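Local coordinates for protein membrane-anchored mycosin mycp1 (Mycobacterium thermoresistibile, PDB 4HVL) that probably cleaves proteins as a subtilisin-type serine endopeptidase, a membrane-anchored mycosin that forms an essential component of the ESX-1 type VII secretion system, at residues N151-Q154 against T155-S158; D331-P334 against A335-I338. One frame throughout, in Å; residues are numbered along the deposited sequence.

Interaction 1. Residues N151-Q154 against T155-S158; sequences NTTQ and TAGS
The N-cap of helix 154-171 is made by Thr-153, whose OG1 accepts from Ala-156 N at 3.1 Å with an N-H...O angle of 158°. The torsion that permits this sets OG1 between the backbone N and the carbonyl carbon of Thr-153 (chi1 59°), turned back over the start of the helix. The same oxygen is hydrogen-bonded to Pro-150 O, so the hydroxyl joins the incoming loop to the first helical turn. Ala-156 also brings its methyl group against this corner: CB lies 3.5 Å from Thr-153 OG1 and 3.4 Å from Asn-151 O. The methyl thus packs against the Asn-151 carbonyl oxygen, which accepts a hydrogen bond from Arg-160 NH1, further along the helix.

Two backbone bonds begin the regular i to i+4 pattern. The bond from Gly-157 N to Thr-153 O is 3.1 Å long and almost straight, 169° at the hydrogen, whereas Ser-158 N approaches Gln-154 O at 2.8 Å. The evidence thus places the loop-to-helix change at Thr-153: its psi is extended, and Gln-154 already has helical angles. This is the classic threonine N-cap, here at the entry to a helix of the subtilisin-like fold.

On the first turn Ser-158 CB sits 3.2 Å from Gln-154 O. The Ser-158 side chain lies close to those of His-133 and Glu-181, which with Thr-134 bind a zinc ion. Ser-158 O accepts from His-133 NE2, a second-shell bond consistent with fixing the orientation of that imidazole. Asn-151 OD1 accepts from Asp-192 N, in a separate part of the chain, and Ile-191 packs against Asn-151, Thr-155 and Ala-156.

Interaction 2. Residues D331-P334 against A335-I338; sequences DLTP and AQVI
Thr-333 and Gln-336 form a capping box at the start of helix 334-343. Gln-336 OE1 accepts from Thr-333 N at 2.9 Å; the N-H...O angle is 173°, and the donor lies in the amide's carbonyl plane, on a lone pair. In return Thr-333 OG1 accepts from Gln-336 N at a longer 3.3 Å. Extended beyond CG, which lies beside the backbone N (chi1 -69°), the glutamine chain runs back past the threonine, CG coming 3.4 Å from OG1.

A water also donates to OE1 at 2.8 Å and to Asp-331 O, bridging loop and cap. Beside the box, Leu-332 crosses Gln-336 at about a right angle, with CD2 3.8 Å from OE1, while its CB meets Val-337 CG2 at 3.9 Å.

Farther out, Ile-325 of helix 311-328 packs against Leu-332 and Val-337, and Val-210 of strand 210-214 touches Pro-334, Val-337 and Ile-338. Arg-326 NH2 bonds to Leu-332 O. With Thr-333 N and the water both donating to OE1, the amide is set with its oxygen toward Thr-333 N, and a neutral side chain closes the box.

How the interactions relate
Both contacts are helix N-termini capped by a threonine, and both belong to the subtilase-family part of the chain, yet they are separate: their centres are 33 Å apart and their nearest atoms about 22 Å. Interaction 1 comes first along the chain, opening helix 154-171, which precedes strand 176-179 of the seven-stranded parallel sheet. Interaction 2 opens helix 334-343, after helix 311-328, which carries the predicted catalytic Ser-312 near its start and packs against Leu-332 and Val-337. Interaction 2 also touches strand 210-214, which lies next to strand 176-179 in that sheet. The two caps thus start helices in distant parts of one subtilisin-like domain, both close to a bound zinc ion, at different sites.

Interaction 1. Residues N151-Q154 against T155-S158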
loop_
_atom_site.group_PDB
_atom_site.type_symbol
_atom_site.label_atom_id
_atom_site.label_comp_id
_atom_site.label_asym_id
_atom_site.label_seq_id
_atom_site.Cartn_x
_atom_site.Cartn_y
_atom_site.Cartn_z
ATOM N N ASN A 151 2.549 -2.720 -23.870
ATOM C CA ASN A 151 3.825 -3.048 -23.215
ATOM C C ASN A 151 4.912 -1.969 -23.233
ATOM O O ASN A 151 5.911 -2.104 -22.531
ATOM C CB ASN A 151 4.362 -4.376 -23.747
ATOM C CG ASN A 151 3.559 -5.553 -23.228
ATOM O OD1 ASN A 151 3.254 -5.630 -22.033
ATOM N ND2 ASN A 151 3.185 -6.443 -24.106
ATOM N N THR A 152 4.724 -0.901 -24.008
ATOM C CA THR A 152 5.645 0.214 -23.974
ATOM C C THR A 152 5.089 1.481 -23.347
ATOM O O THR A 152 5.694 2.530 -23.488
ATOM C CB THR A 152 6.122 0.567 -25.391
ATOM O OG1 THR A 152 4.980 0.837 -26.228
ATOM C CG2 THR A 152 6.950 -0.575 -25.946
ATOM N N THR A 153 3.947 1.402 -22.669
ATOM C CA THR A 153 3.431 2.538 -21.910
ATOM C C THR A 153 4.239 2.720 -20.612
ATOM O O THR A 153 4.968 1.820 -20.180
ATOM C CB THR A 153 1.962 2.326 -21.495
ATOM O OG1 THR A 153 1.865 1.136 -20.700
ATOM C CG2 THR A 153 1.023 2.206 -22.732
ATOM N N GLN A 154 4.078 3.883 -19.986
ATOM C CA GLN A 154 4.706 4.137 -18.704
ATOM C C GLN A 154 4.170 3.174 -17.633
ATOM O O GLN A 154 4.931 2.743 -16.768
ATOM C CB GLN A 154 4.508 5.593 -18.271
ATOM C CG GLN A 154 5.315 6.585 -19.089
ATOM C CD GLN A 154 5.158 8.028 -18.600
ATOM O OE1 GLN A 154 5.018 8.294 -17.391
ATOM N NE2 GLN A 154 5.188 8.966 -19.534
ATOM N N THR A 155 2.875 2.845 -17.694
ATOM C CA THR A 155 2.279 1.867 -16.780
ATOM C C THR A 155 2.958 0.504 -16.909
ATOM O O THR A 155 3.264 -0.131 -15.907
ATOM C CB THR A 155 0.776 1.699 -17.033
ATOM O OG1 THR A 155 0.148 2.973 -16.921
ATOM C CG2 THR A 155 0.143 0.755 -16.025
ATOM N N ALA A 156 3.190 0.055 -18.141
ATOM C CA ALA A 156 3.839 -1.237 -18.357
ATOM C C ALA A 156 5.246 -1.235 -17.790
ATOM O O ALA A 156 5.645 -2.177 -17.109
ATOM C CB ALA A 156 3.872 -1.579 -19.823
ATOM N N GLY A 157 5.975 -0.157 -18.042
ATOM C CA GLY A 157 7.310 0.017 -17.480
ATOM C C GLY A 157 7.294 0.054 -15.968
ATOM O O GLY A 157 8.130 -0.560 -15.305
ATOM N N SER A 158 6.339 0.786 -15.414
ATOM C CA SER A 158 6.192 0.878 -13.969
ATOM C C SER A 158 5.891 -0.517 -13.347
ATOM O O SER A 158 6.406 -0.870 -12.289
ATOM C CB SER A 158 5.130 1.926 -13.638
ATOM O OG SER A 158 4.716 1.862 -12.295
#

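Interaction 2. Residues D331-P334 against A335-I338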
loop_
_atom_site.group_PDB
_atom_site.type_symbol
_atom_site.label_atom_id
_atom_site.label_comp_id
_atom_site.label_asym_id
_atom_site.label_seq_id
_atom_site.Cartn_x
_atom_site.Cartn_y
_atom_site.Cartn_z
ATOM N N ASP A 331 4.694 -18.213 14.530
ATOM C CA ASP A 331 4.513 -19.473 13.812
ATOM C C ASP A 331 3.552 -19.357 12.633
ATOM O O ASP A 331 3.487 -20.274 11.831
ATOM C CB ASP A 331 4.044 -20.620 14.732
ATOM C CG ASP A 331 2.738 -20.318 15.453
ATOM O OD1 ASP A 331 2.370 -19.134 15.629
ATOM O OD2 ASP A 331 2.079 -21.273 15.904
ATOM N N LEU A 332 2.809 -18.254 12.526
ATOM C CA LEU A 332 1.813 -18.129 11.458
ATOM C C LEU A 332 2.453 -17.953 10.087
ATOM O O LEU A 332 3.401 -17.191 9.931
ATOM C CB LEU A 332 0.843 -16.983 11.739
ATOM C CG LEU A 332 -0.066 -17.176 12.958
ATOM C CD1 LEU A 332 -1.124 -16.106 12.921
ATOM C CD2 LEU A 332 -0.731 -18.558 13.030
ATOM N N THR A 333 1.940 -18.675 9.100
ATOM C CA THR A 333 2.346 -18.475 7.700
ATOM C C THR A 333 1.717 -17.168 7.191
ATOM O O THR A 333 0.813 -16.625 7.811
ATOM C CB THR A 333 1.886 -19.633 6.799
ATOM O OG1 THR A 333 0.457 -19.681 6.772
ATOM C CG2 THR A 333 2.408 -20.963 7.303
ATOM N N PRO A 334 2.188 -16.658 6.058
ATOM C CA PRO A 334 1.532 -15.466 5.522
ATOM C C PRO A 334 0.038 -15.684 5.211
ATOM O O PRO A 334 -0.773 -14.785 5.447
ATOM C CB PRO A 334 2.330 -15.183 4.256
ATOM C CG PRO A 334 3.670 -15.760 4.544
ATOM C CD PRO A 334 3.449 -16.970 5.353
ATOM N N ALA A 335 -0.333 -16.866 4.717
ATOM C CA ALA A 335 -1.764 -17.150 4.472
ATOM C C ALA A 335 -2.571 -17.029 5.765
ATOM O O ALA A 335 -3.663 -16.481 5.776
ATOM C CB ALA A 335 -1.973 -18.532 3.854
ATOM N N GLN A 336 -2.035 -17.564 6.853
ATOM C CA GLN A 336 -2.735 -17.540 8.127
ATOM C C GLN A 336 -2.784 -16.117 8.698
ATOM O O GLN A 336 -3.763 -15.748 9.340
ATOM C CB GLN A 336 -2.073 -18.493 9.125
ATOM C CG GLN A 336 -2.240 -19.971 8.787
ATOM C CD GLN A 336 -1.342 -20.859 9.637
ATOM O OE1 GLN A 336 -0.152 -20.570 9.842
ATOM N NE2 GLN A 336 -1.907 -21.920 10.148
ATOM N N VAL A 337 -1.752 -15.307 8.454
ATOM C CA VAL A 337 -1.781 -13.923 8.935
ATOM C C VAL A 337 -2.940 -13.176 8.293
ATOM O O VAL A 337 -3.787 -12.603 8.969
ATOM C CB VAL A 337 -0.454 -13.175 8.669
ATOM C CG1 VAL A 337 -0.574 -11.703 9.064
ATOM C CG2 VAL A 337 0.694 -13.816 9.449
ATOM N N ILE A 338 -2.969 -13.216 6.979
ATOM C CA ILE A 338 -3.995 -12.579 6.179
ATOM C C ILE A 338 -5.371 -13.072 6.549
ATOM O O ILE A 338 -6.298 -12.275 6.649
ATOM C CB ILE A 338 -3.752 -12.871 4.672
ATOM C CG1 ILE A 338 -2.917 -11.776 4.052
ATOM C CG2 ILE A 338 -5.044 -12.916 3.861
ATOM C CD1 ILE A 338 -1.705 -11.397 4.824
HETATM O O HOH W 1 1.714 -22.206 11.221
#